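Long-range contacts in coatomer subunit delta (Saccharomyces cerevisiae, PDB 5FJZ), which binds a tryptophan-based motif of Dsl1 through its mu-homology domain, the part described here, and probably serves coatomer in retrograde Golgi-to-ER transport: residues I17-V22 and Y256-S261; E43-D48 and D101-V106; E172-S177 and G203-T208; S177-V182 and I192-I197. All coordinates share one frame; numbering follows the deposited sequence. Where two conformers were deposited one is given.

Interaction 1. Residues I17-V22 and Y256-S261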
loop_
_atom_site.group_PDB
_atom_site.type_symbol
_atom_site.label_atom_id
_atom_site.label_comp_id
_atom_site.label_asym_id
_atom_site.label_seq_id
_atom_site.Cartn_x
_atom_site.Cartn_y
_atom_site.Cartn_z
ATOM N N ILE A 17 -1.302 -28.893 4.908
ATOM C CA ILE A 17 -0.120 -28.072 5.026
ATOM C C ILE A 17 0.232 -27.503 3.657
ATOM O O ILE A 17 0.270 -28.243 2.671
ATOM C CB ILE A 17 1.074 -28.906 5.595
ATOM C CG1 ILE A 17 0.795 -29.342 7.046
ATOM C CG2 ILE A 17 2.350 -28.112 5.471
ATOM C CD1 ILE A 17 1.654 -30.507 7.461
ATOM N N SER A 18 0.436 -26.176 3.579
ATOM C CA SER A 18 0.756 -25.510 2.335
ATOM C C SER A 18 2.140 -24.913 2.453
ATOM O O SER A 18 2.420 -24.146 3.372
ATOM C CB SER A 18 -0.273 -24.433 2.023
ATOM O OG SER A 18 0.059 -23.810 0.807
ATOM N N ILE A 19 3.041 -25.262 1.501
ATOM C CA ILE A 19 4.345 -24.685 1.495
ATOM C C ILE A 19 4.425 -23.781 0.270
ATOM O O ILE A 19 4.368 -24.283 -0.907
ATOM C CB ILE A 19 5.408 -25.798 1.415
ATOM C CG1 ILE A 19 5.292 -26.740 2.626
ATOM C CG2 ILE A 19 6.815 -25.229 1.351
ATOM C CD1 ILE A 19 6.131 -28.015 2.517
ATOM N N LYS A 20 4.461 -22.474 0.516
ATOM C CA LYS A 20 4.282 -21.502 -0.589
ATOM C C LYS A 20 5.514 -20.693 -0.763
ATOM O O LYS A 20 6.005 -20.108 0.217
ATOM C CB LYS A 20 3.094 -20.602 -0.253
ATOM C CG LYS A 20 1.741 -21.287 -0.288
ATOM C CD LYS A 20 0.614 -20.320 0.165
ATOM C CE LYS A 20 -0.712 -20.751 -0.411
ATOM N NZ LYS A 20 -1.868 -20.148 0.332
ATOM N N GLU A 21 6.107 -20.701 -1.949
ATOM C CA GLU A 21 7.293 -19.883 -2.263
ATOM C C GLU A 21 7.044 -18.902 -3.372
ATOM O O GLU A 21 6.259 -19.171 -4.344
ATOM C CB GLU A 21 8.545 -20.736 -2.533
ATOM C CG GLU A 21 8.897 -21.482 -1.263
ATOM C CD GLU A 21 10.063 -22.425 -1.353
ATOM O OE1 GLU A 21 10.336 -22.915 -2.485
ATOM O OE2 GLU A 21 10.728 -22.633 -0.308
ATOM N N VAL A 22 7.558 -17.701 -3.183
ATOM C CA VAL A 22 7.441 -16.600 -4.152
ATOM C C VAL A 22 8.813 -16.082 -4.533
ATOM O O VAL A 22 9.656 -15.903 -3.695
ATOM C CB VAL A 22 6.665 -15.424 -3.530
ATOM C CG1 VAL A 22 6.599 -14.232 -4.460
ATOM C CG2 VAL A 22 5.288 -15.859 -3.132
ATOM N N TYR A 256 -2.697 -36.419 7.072
ATOM C CA TYR A 256 -2.515 -35.023 6.599
ATOM C C TYR A 256 -2.219 -35.036 5.096
ATOM O O TYR A 256 -1.971 -36.085 4.512
ATOM C CB TYR A 256 -1.423 -34.326 7.344
ATOM C CG TYR A 256 -0.047 -34.904 7.078
ATOM C CD1 TYR A 256 0.405 -36.017 7.798
ATOM C CD2 TYR A 256 0.815 -34.323 6.151
ATOM C CE1 TYR A 256 1.657 -36.562 7.577
ATOM C CE2 TYR A 256 2.058 -34.865 5.906
ATOM C CZ TYR A 256 2.484 -35.959 6.638
ATOM O OH TYR A 256 3.694 -36.479 6.402
ATOM N N ASP A 257 -2.310 -33.862 4.473
ATOM C CA ASP A 257 -1.919 -33.669 3.089
ATOM C C ASP A 257 -1.066 -32.419 2.992
ATOM O O ASP A 257 -1.083 -31.561 3.912
ATOM C CB ASP A 257 -3.186 -33.451 2.288
ATOM C CG ASP A 257 -3.527 -34.584 1.344
ATOM O OD1 ASP A 257 -3.653 -35.709 1.836
ATOM O OD2 ASP A 257 -3.710 -34.363 0.117
ATOM N N VAL A 258 -0.353 -32.278 1.879
ATOM C CA VAL A 258 0.581 -31.188 1.654
ATOM C C VAL A 258 0.367 -30.701 0.221
ATOM O O VAL A 258 0.245 -31.535 -0.703
ATOM C CB VAL A 258 2.005 -31.663 1.804
ATOM C CG1 VAL A 258 3.033 -30.570 1.471
ATOM C CG2 VAL A 258 2.274 -32.187 3.234
ATOM N N ILE A 259 0.293 -29.378 0.083
ATOM C CA ILE A 259 0.381 -28.693 -1.178
ATOM C C ILE A 259 1.658 -27.876 -1.219
ATOM O O ILE A 259 1.917 -27.106 -0.271
ATOM C CB ILE A 259 -0.816 -27.795 -1.366
ATOM C CG1 ILE A 259 -2.062 -28.625 -1.497
ATOM C CG2 ILE A 259 -0.614 -26.838 -2.583
ATOM C CD1 ILE A 259 -3.340 -27.850 -1.443
ATOM N N THR A 260 2.492 -28.010 -2.278
ATOM C CA THR A 260 3.588 -27.069 -2.526
ATOM C C THR A 260 3.321 -26.170 -3.715
ATOM O O THR A 260 2.601 -26.575 -4.653
ATOM C CB THR A 260 4.939 -27.683 -2.806
ATOM O OG1 THR A 260 4.811 -28.545 -3.947
ATOM C CG2 THR A 260 5.416 -28.466 -1.631
ATOM N N SER A 261 3.787 -24.936 -3.643
ATOM C CA SER A 261 3.598 -23.928 -4.770
ATOM C C SER A 261 4.801 -23.021 -4.941
ATOM O O SER A 261 5.583 -22.784 -3.985
ATOM C CB SER A 261 2.351 -23.050 -4.634
ATOM O OG SER A 261 2.298 -22.481 -3.342
HETATM O O HOH W 1 3.495 -19.866 -4.107
HETATM O O HOH W 2 7.797 -24.371 -4.335
#
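The ring of Tyr256 meets Ile17 obliquely, with CD1 of Ile17 4.1 Å from ring atom CD2, while CG2 of Val258 lies at the ring edge and in its plane. Lys231 adds a cation-pi contact to the same ring. From here Ile17, Ile19, Val258 and Thr260 line one face of a parallel strand pair. CD1 of Ile19 crosses to CG1 of Val258 (4.1 Å), and CG2 of Thr260, anti to its own carbonyl carbon, rests 4.0 Å from CB of Ile19. On the other face, OG of Ser261 touches CG of Lys20 at 3.3 Å; the lysine chain extends beyond this point and its NZ ends on Glu43. Five backbone bonds join the strands. In the last, N of Glu21 stands 39° above the carbonyl plane of Ser261, whose O also accepts a hydrogen bond from a water 2.7 Å away. A second water links Ser261 OG to Glu21 O. The pair unites the beginning and end of the mu-homology domain as the one parallel pairing in its large mixed sheet: strand 33-46 flanks 15-27, strand 220-229 flanks 257-269, and Ile241 and Val244 of strand 241-246 pack on Ile17 and Tyr256.

Interaction 2. Residues E43-D48 and D101-V106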
loop_
_atom_site.group_PDB
_atom_site.type_symbol
_atom_site.label_atom_id
_atom_site.label_comp_id
_atom_site.label_asym_id
_atom_site.label_seq_id
_atom_site.Cartn_x
_atom_site.Cartn_y
_atom_site.Cartn_z
ATOM N N GLU A 43 2.098 -22.773 5.854
ATOM C CA GLU A 43 0.774 -22.528 6.382
ATOM C C GLU A 43 0.136 -23.848 6.781
ATOM O O GLU A 43 0.258 -24.881 6.082
ATOM C CB GLU A 43 -0.109 -21.874 5.343
ATOM C CG GLU A 43 0.279 -20.446 5.049
ATOM C CD GLU A 43 -0.598 -19.787 3.998
ATOM O OE1 GLU A 43 -1.483 -20.446 3.417
ATOM O OE2 GLU A 43 -0.388 -18.601 3.743
ATOM N N LEU A 44 -0.550 -23.819 7.903
ATOM C CA LEU A 44 -1.289 -24.946 8.433
ATOM C C LEU A 44 -2.780 -24.637 8.481
ATOM O O LEU A 44 -3.145 -23.582 8.979
ATOM C CB LEU A 44 -0.720 -25.220 9.873
ATOM C CG LEU A 44 -1.392 -26.310 10.688
ATOM C CD1 LEU A 44 -1.259 -27.619 9.958
ATOM C CD2 LEU A 44 -0.748 -26.367 12.081
ATOM N N ARG A 45 -3.602 -25.529 7.941
ATOM C CA ARG A 45 -5.045 -25.482 8.043
ATOM C C ARG A 45 -5.478 -26.759 8.772
ATOM O O ARG A 45 -5.134 -27.901 8.380
ATOM C CB ARG A 45 -5.703 -25.383 6.723
ATOM C CG ARG A 45 -5.659 -24.039 6.004
ATOM C CD ARG A 45 -6.131 -24.146 4.561
ATOM N NE ARG A 45 -7.472 -24.721 4.426
ATOM C CZ ARG A 45 -8.063 -25.068 3.265
ATOM N NH1 ARG A 45 -7.425 -24.901 2.139
ATOM N NH2 ARG A 45 -9.283 -25.578 3.234
ATOM N N ILE A 46 -6.273 -26.573 9.798
ATOM C CA ILE A 46 -6.883 -27.661 10.515
ATOM C C ILE A 46 -8.392 -27.500 10.634
ATOM O O ILE A 46 -8.886 -26.448 11.016
ATOM C CB ILE A 46 -6.279 -27.822 11.901
ATOM C CG1 ILE A 46 -4.772 -28.051 11.758
ATOM C CG2 ILE A 46 -6.893 -29.033 12.593
ATOM C CD1 ILE A 46 -4.044 -28.139 13.059
ATOM N N ASN A 47 -9.143 -28.530 10.252
ATOM C CA ASN A 47 -10.582 -28.391 10.283
ATOM C C ASN A 47 -11.269 -29.489 11.067
ATOM O O ASN A 47 -12.482 -29.552 11.065
ATOM C CB ASN A 47 -11.145 -28.229 8.878
ATOM C CG ASN A 47 -11.099 -29.492 8.066
ATOM O OD1 ASN A 47 -10.703 -30.592 8.528
ATOM N ND2 ASN A 47 -11.623 -29.367 6.889
ATOM N N ASP A 48 -10.481 -30.263 11.812
ATOM C CA ASP A 48 -10.999 -31.337 12.716
ATOM C C ASP A 48 -10.380 -31.152 14.064
ATOM O O ASP A 48 -9.158 -31.251 14.232
ATOM C CB ASP A 48 -10.654 -32.684 12.087
ATOM C CG ASP A 48 -11.059 -33.910 12.950
ATOM O OD1 ASP A 48 -11.479 -33.791 14.146
ATOM O OD2 ASP A 48 -10.932 -35.018 12.376
ATOM N N ASP A 101 -10.389 -24.255 10.086
ATOM C CA ASP A 101 -9.866 -24.194 8.762
ATOM C C ASP A 101 -9.255 -22.836 8.393
ATOM O O ASP A 101 -9.288 -22.449 7.268
ATOM C CB ASP A 101 -10.909 -24.577 7.743
ATOM C CG ASP A 101 -10.325 -25.382 6.575
ATOM O OD1 ASP A 101 -9.155 -25.735 6.596
ATOM O OD2 ASP A 101 -11.066 -25.638 5.608
ATOM N N GLN A 102 -8.692 -22.152 9.355
ATOM C CA GLN A 102 -7.961 -20.884 9.115
ATOM C C GLN A 102 -6.560 -21.158 8.698
ATOM O O GLN A 102 -5.898 -22.113 9.205
ATOM C CB GLN A 102 -7.879 -19.998 10.352
ATOM C CG GLN A 102 -9.212 -19.792 11.049
ATOM C CD GLN A 102 -9.437 -20.702 12.255
ATOM O OE1 GLN A 102 -9.016 -21.874 12.288
ATOM N NE2 GLN A 102 -10.148 -20.183 13.234
ATOM N N SER A 103 -6.062 -20.325 7.799
ATOM C CA SER A 103 -4.685 -20.528 7.282
ATOM C C SER A 103 -3.748 -19.933 8.318
ATOM O O SER A 103 -3.722 -18.699 8.551
ATOM C CB SER A 103 -4.431 -19.874 5.906
ATOM O OG SER A 103 -5.216 -20.475 4.873
ATOM N N LEU A 104 -2.977 -20.777 8.949
ATOM C CA LEU A 104 -2.103 -20.362 10.025
ATOM C C LEU A 104 -0.652 -20.369 9.538
ATOM O O LEU A 104 -0.096 -21.442 9.255
ATOM C CB LEU A 104 -2.242 -21.271 11.215
ATOM C CG LEU A 104 -3.627 -21.555 11.698
ATOM C CD1 LEU A 104 -3.575 -22.629 12.788
ATOM C CD2 LEU A 104 -4.346 -20.320 12.236
ATOM N N GLY A 105 -0.075 -19.179 9.345
ATOM C CA GLY A 105 1.349 -19.013 8.963
ATOM C C GLY A 105 2.240 -19.347 10.145
ATOM O O GLY A 105 2.101 -18.738 11.240
ATOM N N VAL A 106 3.021 -20.403 10.037
ATOM C CA VAL A 106 3.772 -20.869 11.233
ATOM C C VAL A 106 5.256 -20.619 11.098
ATOM O O VAL A 106 5.985 -20.583 12.080
ATOM C CB VAL A 106 3.452 -22.326 11.644
ATOM C CG1 VAL A 106 1.988 -22.481 12.129
ATOM C CG2 VAL A 106 3.830 -23.349 10.609
HETATM O O HOH W 3 -3.482 -22.292 4.052
HETATM O O HOH W 4 -6.735 -24.013 10.936
#
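Arg45 grips Asp101 side-on where an antiparallel strand pair of the mu-homology domain, 33-46 with 104-113, gives way to loop. NE of Arg45 donates to OD1 of Asp101 (2.9 Å) and NH2 donates to OD2 (3.0 Å). Both oxygens lie close to the guanidinium plane, but the carboxylate is turned 44° against it: OD1 is met from above the carboxylate plane and OD2 on its syn side. The bend at chi3 (56°) carries NE round to the acid, and NH1 is held by the carbonyl of Pro10. Asp101 is fixed from its backbone too, its N donating to O of Ile46.

The tightly packed part lies beside Leu44 and Leu104, a hydrogen-bonded pair with reciprocal N-to-O bonds of 2.8 Å. CB of Leu104 presses to 3.3 Å from the carbonyl O of Leu44. A water accepts from N of Ile46 and lies 2.7 Å from O of Gln102. The looser margin faces other chains. Backbone hydrogen bonds join Ser103 and Gly105 to the bound Dsl1 peptide, whose aromatic side chains pack on Leu104 and Val106, and Asn183 of the second subunit bonds to Ser103 OG. There Glu43 OE1, which also holds Lys20 NZ in a salt bridge, meets Ser103 through water, which donates to Glu43 OE1 at 2.8 Å and to Ser103 OG at 2.6 Å.

Interaction 3. Residues E172-S177 and G203-T208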
loop_
_atom_site.group_PDB
_atom_site.type_symbol
_atom_site.label_atom_id
_atom_site.label_comp_id
_atom_site.label_asym_id
_atom_site.label_seq_id
_atom_site.Cartn_x
_atom_site.Cartn_y
_atom_site.Cartn_z
ATOM N N GLU A 172 7.939 -18.838 -36.472
ATOM C CA GLU A 172 9.172 -19.483 -36.992
ATOM C C GLU A 172 10.338 -19.369 -36.014
ATOM O O GLU A 172 11.319 -20.077 -36.135
ATOM C CB GLU A 172 9.602 -18.829 -38.311
ATOM C CG GLU A 172 9.885 -17.303 -38.184
ATOM C CD GLU A 172 8.712 -16.418 -38.591
ATOM O OE1 GLU A 172 7.665 -16.606 -37.926
ATOM O OE2 GLU A 172 8.797 -15.562 -39.535
ATOM N N SER A 173 10.265 -18.391 -35.114
ATOM C CA SER A 173 11.318 -18.208 -34.124
ATOM C C SER A 173 10.811 -18.376 -32.685
ATOM O O SER A 173 11.395 -17.818 -31.793
ATOM C CB SER A 173 11.934 -16.836 -34.263
ATOM O OG SER A 173 12.342 -16.580 -35.533
ATOM N N SER A 174 9.684 -19.059 -32.499
ATOM C CA SER A 174 9.144 -19.372 -31.216
ATOM C C SER A 174 9.109 -20.853 -30.990
ATOM O O SER A 174 8.874 -21.668 -31.925
ATOM C CB SER A 174 7.714 -18.758 -31.056
ATOM O OG SER A 174 7.667 -17.398 -31.364
ATOM N N THR A 175 9.249 -21.238 -29.737
ATOM C CA THR A 175 9.138 -22.607 -29.373
ATOM C C THR A 175 7.689 -23.149 -29.454
ATOM O O THR A 175 7.478 -24.272 -29.900
ATOM C CB THR A 175 9.697 -22.799 -27.979
ATOM O OG1 THR A 175 11.018 -22.321 -27.941
ATOM C CG2 THR A 175 9.647 -24.284 -27.536
ATOM N N CYS A 176 6.714 -22.419 -28.940
ATOM C CA CYS A 176 5.319 -22.926 -28.810
ATOM C C CYS A 176 4.520 -22.205 -29.940
ATOM O O CYS A 176 4.171 -21.047 -29.772
ATOM C CB CYS A 176 4.865 -22.644 -27.364
ATOM S SG CYS A 176 3.121 -22.328 -26.986
ATOM N N SER A 177 4.367 -22.781 -31.160
ATOM C CA SER A 177 3.468 -22.138 -32.172
ATOM C C SER A 177 2.209 -22.601 -31.500
ATOM O O SER A 177 2.009 -23.824 -31.373
ATOM C CB SER A 177 3.442 -22.642 -33.656
ATOM O OG SER A 177 4.574 -23.366 -34.101
ATOM N N GLY A 203 13.957 -22.303 -24.619
ATOM C CA GLY A 203 13.064 -21.955 -25.714
ATOM C C GLY A 203 13.026 -20.488 -25.923
ATOM O O GLY A 203 13.771 -19.720 -25.300
ATOM N N ALA A 204 12.088 -20.054 -26.759
ATOM C CA ALA A 204 12.027 -18.655 -27.152
ATOM C C ALA A 204 10.647 -18.268 -27.534
ATOM O O ALA A 204 9.851 -19.101 -28.114
ATOM C CB ALA A 204 12.956 -18.416 -28.342
ATOM N N LEU A 205 10.360 -17.013 -27.301
ATOM C CA LEU A 205 9.130 -16.381 -27.846
ATOM C C LEU A 205 9.527 -15.201 -28.697
ATOM O O LEU A 205 10.184 -14.258 -28.218
ATOM C CB LEU A 205 8.240 -15.911 -26.666
ATOM C CG LEU A 205 7.018 -15.075 -27.008
ATOM C CD1 LEU A 205 6.028 -15.853 -27.846
ATOM C CD2 LEU A 205 6.250 -14.577 -25.752
ATOM N N ALA A 206 8.927 -15.109 -29.886
ATOM C CA ALA A 206 9.254 -14.084 -30.795
ATOM C C ALA A 206 8.028 -13.423 -31.371
ATOM O O ALA A 206 7.066 -14.102 -31.750
ATOM C CB ALA A 206 10.164 -14.695 -31.939
ATOM N N PHE A 207 8.048 -12.109 -31.435
ATOM C CA PHE A 207 6.908 -11.334 -31.929
ATOM C C PHE A 207 7.330 -9.997 -32.369
ATOM O O PHE A 207 8.435 -9.534 -32.035
ATOM C CB PHE A 207 5.792 -11.276 -30.844
ATOM C CG PHE A 207 6.284 -10.733 -29.568
ATOM C CD1 PHE A 207 7.044 -11.524 -28.692
ATOM C CD2 PHE A 207 6.152 -9.443 -29.291
ATOM C CE1 PHE A 207 7.557 -10.981 -27.505
ATOM C CE2 PHE A 207 6.682 -8.892 -28.137
ATOM C CZ PHE A 207 7.369 -9.677 -27.223
ATOM N N THR A 208 6.430 -9.316 -33.094
ATOM C CA THR A 208 6.589 -7.983 -33.466
ATOM C C THR A 208 5.499 -7.120 -32.830
ATOM O O THR A 208 4.360 -7.484 -32.869
ATOM C CB THR A 208 6.480 -7.868 -35.012
ATOM O OG1 THR A 208 7.486 -8.713 -35.619
ATOM C CG2 THR A 208 6.766 -6.451 -35.435
#
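Ser174 OG accepts the backbone N-H of Ala206 at 3.0 Å, with an N-H...O angle of 148°, and is also hydrogen-bonded to the carbonyl O of Asn170, so this hydroxyl has two hydrogen-bond partners. Thr175 makes a double link to Ala204: its N donates to O of Ala204 (2.8 Å) in the carbonyl plane and nearly straight at 166°, and its OG1 takes the N-H of Ala204, also at 2.8 Å. OG1 stands anti to the carbonyl carbon of Thr175 (chi1 -56°) and lies only 3.0 Å from CA of Gly203, which carries no side chain there. The carbonyl O of Ala204 receives a further CA-H...O contact from Ser174 CA. Thus hydroxyls of an irregular loop take up N-H groups that a regular partner strand would satisfy through its carbonyls. Apolar contact is slight, with CB of Ser173 3.6 Å from CB of Ala206. In the four-stranded antiparallel sheet of the mu-homology domain, the loop follows edge strand 168-169 and continues along the same side of strand 202-210. Across that strand, Gly203, Leu205 and Phe207 pair with strand 137-146; Leu205 and Phe207 set out away from the loop, and their side chains pack on strands 155-159 and 190-194.

Interaction 4. Residues S177-V182 and I192-I197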
loop_
_atom_site.group_PDB
_atom_site.type_symbol
_atom_site.label_atom_id
_atom_site.label_comp_id
_atom_site.label_asym_id
_atom_site.label_seq_id
_atom_site.Cartn_x
_atom_site.Cartn_y
_atom_site.Cartn_z
ATOM N N SER A 177 4.367 -22.781 -31.160
ATOM C CA SER A 177 3.468 -22.138 -32.172
ATOM C C SER A 177 2.209 -22.601 -31.500
ATOM O O SER A 177 2.009 -23.824 -31.373
ATOM C CB SER A 177 3.442 -22.642 -33.656
ATOM O OG SER A 177 4.574 -23.366 -34.101
ATOM N N ASP A 178 1.389 -21.641 -31.097
ATOM C CA ASP A 178 0.506 -21.773 -29.936
ATOM C C ASP A 178 0.386 -20.498 -29.039
ATOM O O ASP A 178 -0.638 -20.283 -28.361
ATOM C CB ASP A 178 0.981 -22.863 -29.020
ATOM C CG ASP A 178 -0.126 -23.409 -28.177
ATOM O OD1 ASP A 178 -1.310 -23.181 -28.500
ATOM O OD2 ASP A 178 0.226 -24.111 -27.218
ATOM N N ALA A 179 1.446 -19.673 -29.029
ATOM C CA ALA A 179 1.529 -18.443 -28.201
ATOM C C ALA A 179 0.397 -17.560 -28.633
ATOM O O ALA A 179 0.083 -17.552 -29.817
ATOM C CB ALA A 179 2.837 -17.704 -28.496
ATOM N N GLU A 180 -0.180 -16.796 -27.713
ATOM C CA GLU A 180 -1.285 -15.936 -28.079
ATOM C C GLU A 180 -1.397 -14.763 -27.103
ATOM O O GLU A 180 -1.090 -14.918 -25.952
ATOM C CB GLU A 180 -2.627 -16.724 -28.101
ATOM C CG GLU A 180 -3.078 -17.176 -26.735
ATOM C CD GLU A 180 -4.202 -18.218 -26.736
ATOM O OE1 GLU A 180 -4.963 -18.290 -27.704
ATOM O OE2 GLU A 180 -4.344 -18.939 -25.718
ATOM N N VAL A 181 -1.899 -13.636 -27.597
ATOM C CA VAL A 181 -2.193 -12.546 -26.711
ATOM C C VAL A 181 -3.342 -12.957 -25.813
ATOM O O VAL A 181 -4.294 -13.656 -26.254
ATOM C CB VAL A 181 -2.213 -11.149 -27.357
ATOM C CG1 VAL A 181 -1.820 -11.130 -28.811
ATOM C CG2 VAL A 181 -3.397 -10.309 -26.969
ATOM N N VAL A 182 -3.265 -12.520 -24.568
ATOM C CA VAL A 182 -4.270 -12.786 -23.550
ATOM C C VAL A 182 -4.508 -11.544 -22.717
ATOM O O VAL A 182 -3.663 -10.658 -22.623
ATOM C CB VAL A 182 -3.891 -13.960 -22.579
ATOM C CG1 VAL A 182 -3.881 -15.295 -23.324
ATOM C CG2 VAL A 182 -2.639 -13.665 -21.891
ATOM N N ILE A 192 1.214 -11.835 -23.533
ATOM C CA ILE A 192 1.306 -13.012 -24.434
ATOM C C ILE A 192 1.528 -14.225 -23.603
ATOM O O ILE A 192 2.462 -14.293 -22.797
ATOM C CB ILE A 192 2.477 -12.906 -25.492
ATOM C CG1 ILE A 192 2.289 -11.662 -26.318
ATOM C CG2 ILE A 192 2.465 -14.217 -26.313
ATOM C CD1 ILE A 192 3.548 -11.220 -27.104
ATOM N N LYS A 193 0.716 -15.236 -23.817
ATOM C CA LYS A 193 0.825 -16.438 -23.082
ATOM C C LYS A 193 1.401 -17.512 -23.889
ATOM O O LYS A 193 1.000 -17.710 -25.031
ATOM C CB LYS A 193 -0.557 -16.893 -22.671
ATOM C CG LYS A 193 -0.659 -18.221 -21.939
ATOM C CD LYS A 193 -1.914 -18.302 -21.037
ATOM C CE LYS A 193 -2.965 -19.223 -21.585
ATOM N NZ LYS A 193 -3.440 -18.887 -22.935
ATOM N N ILE A 194 2.241 -18.301 -23.259
ATOM C CA ILE A 194 2.740 -19.528 -23.827
ATOM C C ILE A 194 2.156 -20.707 -23.055
ATOM O O ILE A 194 2.072 -20.688 -21.814
ATOM C CB ILE A 194 4.291 -19.496 -23.858
ATOM C CG1 ILE A 194 4.695 -19.179 -25.283
ATOM C CG2 ILE A 194 4.961 -20.801 -23.491
ATOM C CD1 ILE A 194 6.055 -18.545 -25.311
ATOM N N SER A 195 1.752 -21.735 -23.771
ATOM C CA SER A 195 1.081 -22.882 -23.153
ATOM C C SER A 195 1.908 -23.677 -22.182
ATOM O O SER A 195 1.430 -24.024 -21.104
ATOM C CB SER A 195 0.557 -23.823 -24.255
ATOM O OG SER A 195 -0.743 -24.232 -23.920
ATOM N N LYS A 196 3.176 -23.931 -22.532
ATOM C CA LYS A 196 4.083 -24.699 -21.713
ATOM C C LYS A 196 5.537 -24.281 -21.872
ATOM O O LYS A 196 5.976 -23.957 -22.991
ATOM C CB LYS A 196 4.077 -26.190 -22.138
ATOM C CG LYS A 196 2.756 -26.927 -21.911
ATOM C CD LYS A 196 2.821 -28.305 -22.563
ATOM C CE LYS A 196 1.447 -28.824 -22.975
ATOM N NZ LYS A 196 0.638 -29.270 -21.803
ATOM N N ILE A 197 6.267 -24.424 -20.797
ATOM C CA ILE A 197 7.734 -24.471 -20.770
ATOM C C ILE A 197 8.122 -25.793 -20.128
ATOM O O ILE A 197 7.983 -25.972 -18.914
ATOM C CB ILE A 197 8.435 -23.324 -20.027
ATOM C CG1 ILE A 197 8.031 -22.002 -20.654
ATOM C CG2 ILE A 197 9.979 -23.449 -20.118
ATOM C CD1 ILE A 197 8.635 -20.769 -19.950
HETATM O O HOH W 5 -1.011 -19.949 -25.127
#
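Glu180 and Lys193 run side by side, pointing the same way, and close in a salt bridge of 2.9 Å between OE2 and NZ. Glu180 CG is placed between the backbone N and the carbonyl carbon (chi1 68°), and the chain beyond it is extended. Lys193 instead starts with CG anti to its N and then bends; chi3, at 108°, lies off the usual staggered positions, and a second bend at chi4 sets NZ beside the glutamate. Val182 crosses the lysine at about a right angle, its CG1 3.7 Å from Lys193 CB and 3.6 Å from NZ, so that the methyl bears on both ends of the curved chain.

These residues belong to a beta hairpin formed by strands 180-182 and 190-194, at the margin of the large mixed sheet. Glu180 and Lys193 are a hydrogen-bonded pair of it: N of Lys193 donates to O of Glu180 at 2.8 Å and N of Glu180 to O of Lys193 at 3.1 Å. The latter carbonyl also receives a proton from a water that bridges to O of Asp178.

On the opposite face the contact is apolar. CB of Ala179 sits against two isoleucines, 4.1 Å from CG2 of Ile192 and, in one of two conformers, 4.0 Å from CG1 of Ile194, and Leu205 of strand 202-210 packs against all three residues. Past Ile194 the chain turns a corner at Ser195 into strand 196-197. Val181, across from Ile192 in a non-hydrogen-bonded pair, packs on Asn100 of the second subunit.

Interactions 1 and 2 share a layer of the large sheet: strands 15-27 and 33-46 are neighbours, joined by a probable hydrogen bond from Ser18 N to Glu43 O and by the Lys20-Glu43 salt bridge. Interaction 4 lies at the far edge of the same sheet, interaction 3 in the four-stranded one. Interaction 2 is the more buried, partly through the peptide and second subunit, and combines a salt bridge with waters, whereas interaction 1 relies on regular parallel pairing. Interactions 3 and 4, their centres 9 Å apart, are both partly exposed; hydroxyl-to-backbone bonds dominate one, an ion pair and hairpin the other. Phe207 packs on Ile192 and Leu205 on Ala179, fastening the two together.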